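Local structure of methionine-binding lipoprotein MetQ (Bacillus subtilis subsp. subtilis, 4GOT) at residues His85-Ser93 against Glu116-Leu124. The protein probably binds methionine and passes it to the membrane-bound permease of the MetNPQ ABC transporter, and also takes part in methionine sulfoxide transport. Residues are numbered along the deposited sequence; the frame is centred on the assembly and turned at random.
With MSE (selenomethionine), chain B.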
loop_
_atom_site.group_PDB
_atom_site.type_symbol
_atom_site.label_atom_id
_atom_site.label_comp_id
_atom_site.label_asym_id
_atom_site.label_seq_id
_atom_site.Cartn_x
_atom_site.Cartn_y
_atom_site.Cartn_z
ATOM N N HIS A 85 -0.637 -0.820 9.884
ATOM C CA HIS A 85 -1.844 -1.351 9.253
ATOM C C HIS A 85 -1.520 -2.106 7.941
ATOM O O HIS A 85 -0.532 -1.842 7.248
ATOM C CB HIS A 85 -2.897 -0.235 9.012
ATOM C CG HIS A 85 -2.714 0.548 7.748
ATOM N ND1 HIS A 85 -2.291 1.866 7.735
ATOM C CD2 HIS A 85 -2.966 0.230 6.456
ATOM C CE1 HIS A 85 -2.241 2.300 6.494
ATOM N NE2 HIS A 85 -2.653 1.332 5.698
ATOM N N LEU A 86 -2.421 -3.014 7.612
ATOM C CA LEU A 86 -2.434 -3.788 6.374
ATOM C C LEU A 86 -3.654 -3.380 5.478
ATOM O O LEU A 86 -4.787 -3.122 5.970
ATOM C CB LEU A 86 -2.488 -5.308 6.753
ATOM C CG LEU A 86 -2.433 -6.352 5.605
ATOM C CD1 LEU A 86 -1.177 -6.187 4.747
ATOM C CD2 LEU A 86 -2.582 -7.800 6.111
ATOM N N GLU A 87 -3.426 -3.349 4.164
ATOM C CA GLU A 87 -4.493 -3.143 3.170
ATOM C C GLU A 87 -4.529 -4.343 2.199
ATOM O O GLU A 87 -3.839 -4.338 1.199
ATOM C CB GLU A 87 -4.216 -1.872 2.348
ATOM C CG GLU A 87 -4.317 -0.582 3.110
ATOM C CD GLU A 87 -3.787 0.612 2.313
ATOM O OE1 GLU A 87 -3.831 0.621 1.058
ATOM O OE2 GLU A 87 -3.304 1.549 2.973
ATOM N N PRO A 88 -5.303 -5.400 2.507
ATOM C CA PRO A 88 -5.397 -6.477 1.509
ATOM C C PRO A 88 -5.805 -5.967 0.093
ATOM O O PRO A 88 -6.823 -5.269 -0.078
ATOM C CB PRO A 88 -6.428 -7.414 2.123
ATOM C CG PRO A 88 -6.233 -7.229 3.585
ATOM C CD PRO A 88 -5.992 -5.754 3.755
ATOM N N PHE A 89 -4.923 -6.275 -0.875
ATOM C CA PHE A 89 -5.022 -5.906 -2.279
ATOM C C PHE A 89 -6.322 -6.438 -2.919
ATOM O O PHE A 89 -6.821 -7.543 -2.581
ATOM C CB PHE A 89 -3.823 -6.547 -3.005
ATOM C CG PHE A 89 -3.203 -5.720 -4.105
ATOM C CD1 PHE A 89 -3.584 -4.428 -4.386
ATOM C CD2 PHE A 89 -2.134 -6.251 -4.794
ATOM C CE1 PHE A 89 -2.973 -3.693 -5.381
ATOM C CE2 PHE A 89 -1.490 -5.502 -5.781
ATOM C CZ PHE A 89 -1.918 -4.211 -6.079
ATOM N N GLY A 90 -6.858 -5.640 -3.829
ATOM C CA GLY A 90 -8.070 -5.988 -4.565
ATOM C C GLY A 90 -7.909 -6.034 -6.091
ATOM O O GLY A 90 -7.104 -5.254 -6.708
ATOM N N ILE A 91 -8.688 -6.952 -6.680
ATOM C CA ILE A 91 -8.953 -7.007 -8.107
ATOM C C ILE A 91 -10.420 -6.668 -8.379
ATOM O O ILE A 91 -11.324 -7.135 -7.664
ATOM C CB ILE A 91 -8.678 -8.390 -8.720
ATOM C CG1 ILE A 91 -7.242 -8.846 -8.369
ATOM C CG2 ILE A 91 -8.936 -8.303 -10.235
ATOM C CD1 ILE A 91 -6.982 -10.334 -8.554
ATOM N N TYR A 92 -10.623 -5.839 -9.411
ATOM C CA TYR A 92 -11.899 -5.216 -9.722
ATOM C C TYR A 92 -12.219 -5.466 -11.210
ATOM O O TYR A 92 -11.307 -5.549 -12.047
ATOM C CB TYR A 92 -11.790 -3.711 -9.485
ATOM C CG TYR A 92 -11.627 -3.326 -8.026
ATOM C CD1 TYR A 92 -10.378 -3.409 -7.395
ATOM C CD2 TYR A 92 -12.715 -2.868 -7.282
ATOM C CE1 TYR A 92 -10.217 -3.064 -6.071
ATOM C CE2 TYR A 92 -12.560 -2.516 -5.954
ATOM C CZ TYR A 92 -11.306 -2.615 -5.349
ATOM O OH TYR A 92 -11.125 -2.270 -4.022
ATOM N N SER A 93 -13.501 -5.610 -11.529
ATOM C CA SER A 93 -13.966 -5.693 -12.917
ATOM C C SER A 93 -15.383 -5.161 -13.011
ATOM O O SER A 93 -16.189 -5.528 -12.176
ATOM C CB SER A 93 -13.974 -7.149 -13.398
ATOM O OG SER A 93 -14.290 -7.205 -14.777
ATOM N N GLU A 116 5.544 -4.304 -6.259
ATOM C CA GLU A 116 4.326 -5.088 -6.060
ATOM C C GLU A 116 4.038 -6.091 -7.182
ATOM O O GLU A 116 2.964 -6.653 -7.221
ATOM C CB GLU A 116 3.122 -4.165 -5.884
ATOM C CG GLU A 116 3.159 -3.429 -4.553
ATOM C CD GLU A 116 1.794 -2.948 -4.111
ATOM O OE1 GLU A 116 1.020 -2.502 -4.999
ATOM O OE2 GLU A 116 1.507 -3.029 -2.876
ATOM N N GLN A 117 4.989 -6.325 -8.093
ATOM C CA GLN A 117 4.721 -7.242 -9.196
ATOM C C GLN A 117 4.449 -8.658 -8.694
ATOM O O GLN A 117 3.568 -9.329 -9.228
ATOM C CB GLN A 117 5.871 -7.264 -10.201
ATOM C CG GLN A 117 6.094 -5.915 -10.919
ATOM C CD GLN A 117 4.900 -5.438 -11.732
ATOM O OE1 GLN A 117 4.243 -4.415 -11.389
ATOM N NE2 GLN A 117 4.582 -6.178 -12.796
ATOM N N GLY A 118 5.200 -9.115 -7.696
ATOM C CA GLY A 118 4.977 -10.440 -7.102
ATOM C C GLY A 118 3.663 -10.523 -6.311
ATOM O O GLY A 118 2.977 -11.556 -6.310
ATOM N N ARG A 119 3.284 -9.423 -5.660
ATOM C CA ARG A 119 2.027 -9.362 -4.870
ATOM C C ARG A 119 0.792 -9.605 -5.779
ATOM O O ARG A 119 -0.083 -10.374 -5.465
ATOM C CB ARG A 119 1.915 -7.996 -4.190
ATOM C CG ARG A 119 0.797 -7.875 -3.177
ATOM C CD ARG A 119 0.719 -6.475 -2.582
ATOM N NE ARG A 119 -0.248 -6.479 -1.495
ATOM C CZ ARG A 119 -0.661 -5.396 -0.838
ATOM N NH1 ARG A 119 -0.209 -4.173 -1.127
ATOM N NH2 ARG A 119 -1.561 -5.553 0.131
HETATM N N MSE A 120 0.737 -8.886 -6.894
HETATM C CA MSE A 120 -0.276 -9.078 -7.946
HETATM C C MSE A 120 -0.299 -10.471 -8.562
HETATM O O MSE A 120 -1.347 -11.137 -8.600
HETATM C CB MSE A 120 -0.048 -8.024 -9.050
HETATM C CG MSE A 120 -0.238 -6.639 -8.523
HETATM SE SE MSE A 120 0.226 -5.289 -9.811
HETATM C CE MSE A 120 1.949 -4.540 -9.285
ATOM N N LEU A 121 0.855 -10.957 -9.005
ATOM C CA LEU A 121 0.909 -12.267 -9.627
ATOM C C LEU A 121 0.524 -13.405 -8.663
ATOM O O LEU A 121 -0.014 -14.432 -9.104
ATOM C CB LEU A 121 2.302 -12.522 -10.259
ATOM C CG LEU A 121 2.672 -11.528 -11.369
ATOM C CD1 LEU A 121 4.036 -11.908 -11.914
ATOM C CD2 LEU A 121 1.611 -11.409 -12.476
ATOM N N ALA A 122 0.775 -13.204 -7.367
ATOM C CA ALA A 122 0.532 -14.239 -6.350
ATOM C C ALA A 122 -0.974 -14.431 -6.199
ATOM O O ALA A 122 -1.428 -15.545 -5.960
ATOM C CB ALA A 122 1.165 -13.875 -5.009
HETATM N N MSE A 123 -1.732 -13.348 -6.347
HETATM C CA MSE A 123 -3.199 -13.430 -6.346
HETATM C C MSE A 123 -3.741 -14.223 -7.523
HETATM O O MSE A 123 -4.697 -14.959 -7.367
HETATM C CB MSE A 123 -3.835 -12.038 -6.370
HETATM C CG MSE A 123 -3.698 -11.345 -5.041
HETATM SE SE MSE A 123 -4.607 -9.659 -5.002
HETATM C CE MSE A 123 -6.436 -10.344 -4.752
ATOM N N LEU A 124 -3.142 -14.041 -8.698
ATOM C CA LEU A 124 -3.523 -14.802 -9.864
ATOM C C LEU A 124 -3.104 -16.269 -9.700
ATOM O O LEU A 124 -3.813 -17.137 -10.148
ATOM C CB LEU A 124 -2.944 -14.246 -11.140
ATOM C CG LEU A 124 -3.231 -12.757 -11.460
ATOM C CD1 LEU A 124 -2.693 -12.386 -12.842
ATOM C CD2 LEU A 124 -4.729 -12.481 -11.365
HETATM N N MSE B 300 -1.118 1.578 0.708
HETATM C CA MSE B 300 -0.624 0.719 -0.409
HETATM C C MSE B 300 -0.923 -0.802 -0.185
HETATM O O MSE B 300 -0.614 -1.267 0.879
HETATM O OXT MSE B 300 -1.413 -1.599 -1.024
HETATM C CB MSE B 300 0.896 0.907 -0.532
HETATM C CG MSE B 300 1.521 0.357 -1.775
HETATM SE SE MSE B 300 3.499 0.450 -1.751
HETATM C CE MSE B 300 3.690 2.497 -2.160
HETATM O O HOH W 1 -1.029 -3.499 2.600
#
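Phe89, in the loop joining strands 78-86 and 90-92, lies with its CA 8.0 Å from the CA of Met120 on helix 117-126, a spacing that lets the side chains between them pack. Arg119 illustrates how one arginine can be fixed and made to serve a ligand. Its chain runs fully extended from CG to NE, with CG opposite the backbone N about CA-CB (chi1 -171°), which carries the guanidinium along the Phe89 ring; the two flat groups stack with centres 4.7 Å apart and planes inclined by 28°. Within the guanidinium plane, Arg119 NH1 gives a hydrogen bond of 2.8 Å to OXT of the bound selenomethionine and forms a salt bridge to OE2 of Glu116, the N-cap residue. Arg119 NH2 makes a weak, bent bond of 2.8 Å to the backbone O of Glu87 and a salt bridge to Glu197, so the group has little freedom to rotate. The far end of the Phe89 ring meets the helix, CE2 lying against Met120 CG, while the selenium of Met123, present as selenomethionine, sits obliquely to the ring, 5.1 Å from its centroid, in a Met-aromatic contact. Further along, Ile91 CD1 and Met123 CE meet tip to tip at 3.8 Å. Glu87 takes the amino group of the ligand: Glu87 OE1 accepts from the selenomethionine N at 2.9 Å, and a water links the Glu87 backbone N to the ligand carboxylate. Carboxylate held by arginine and amino group by glutamate, where the chain passes from one lobe's sheet to the other's, mark the amino-acid-binding cleft of a periplasmic-binding-protein fold.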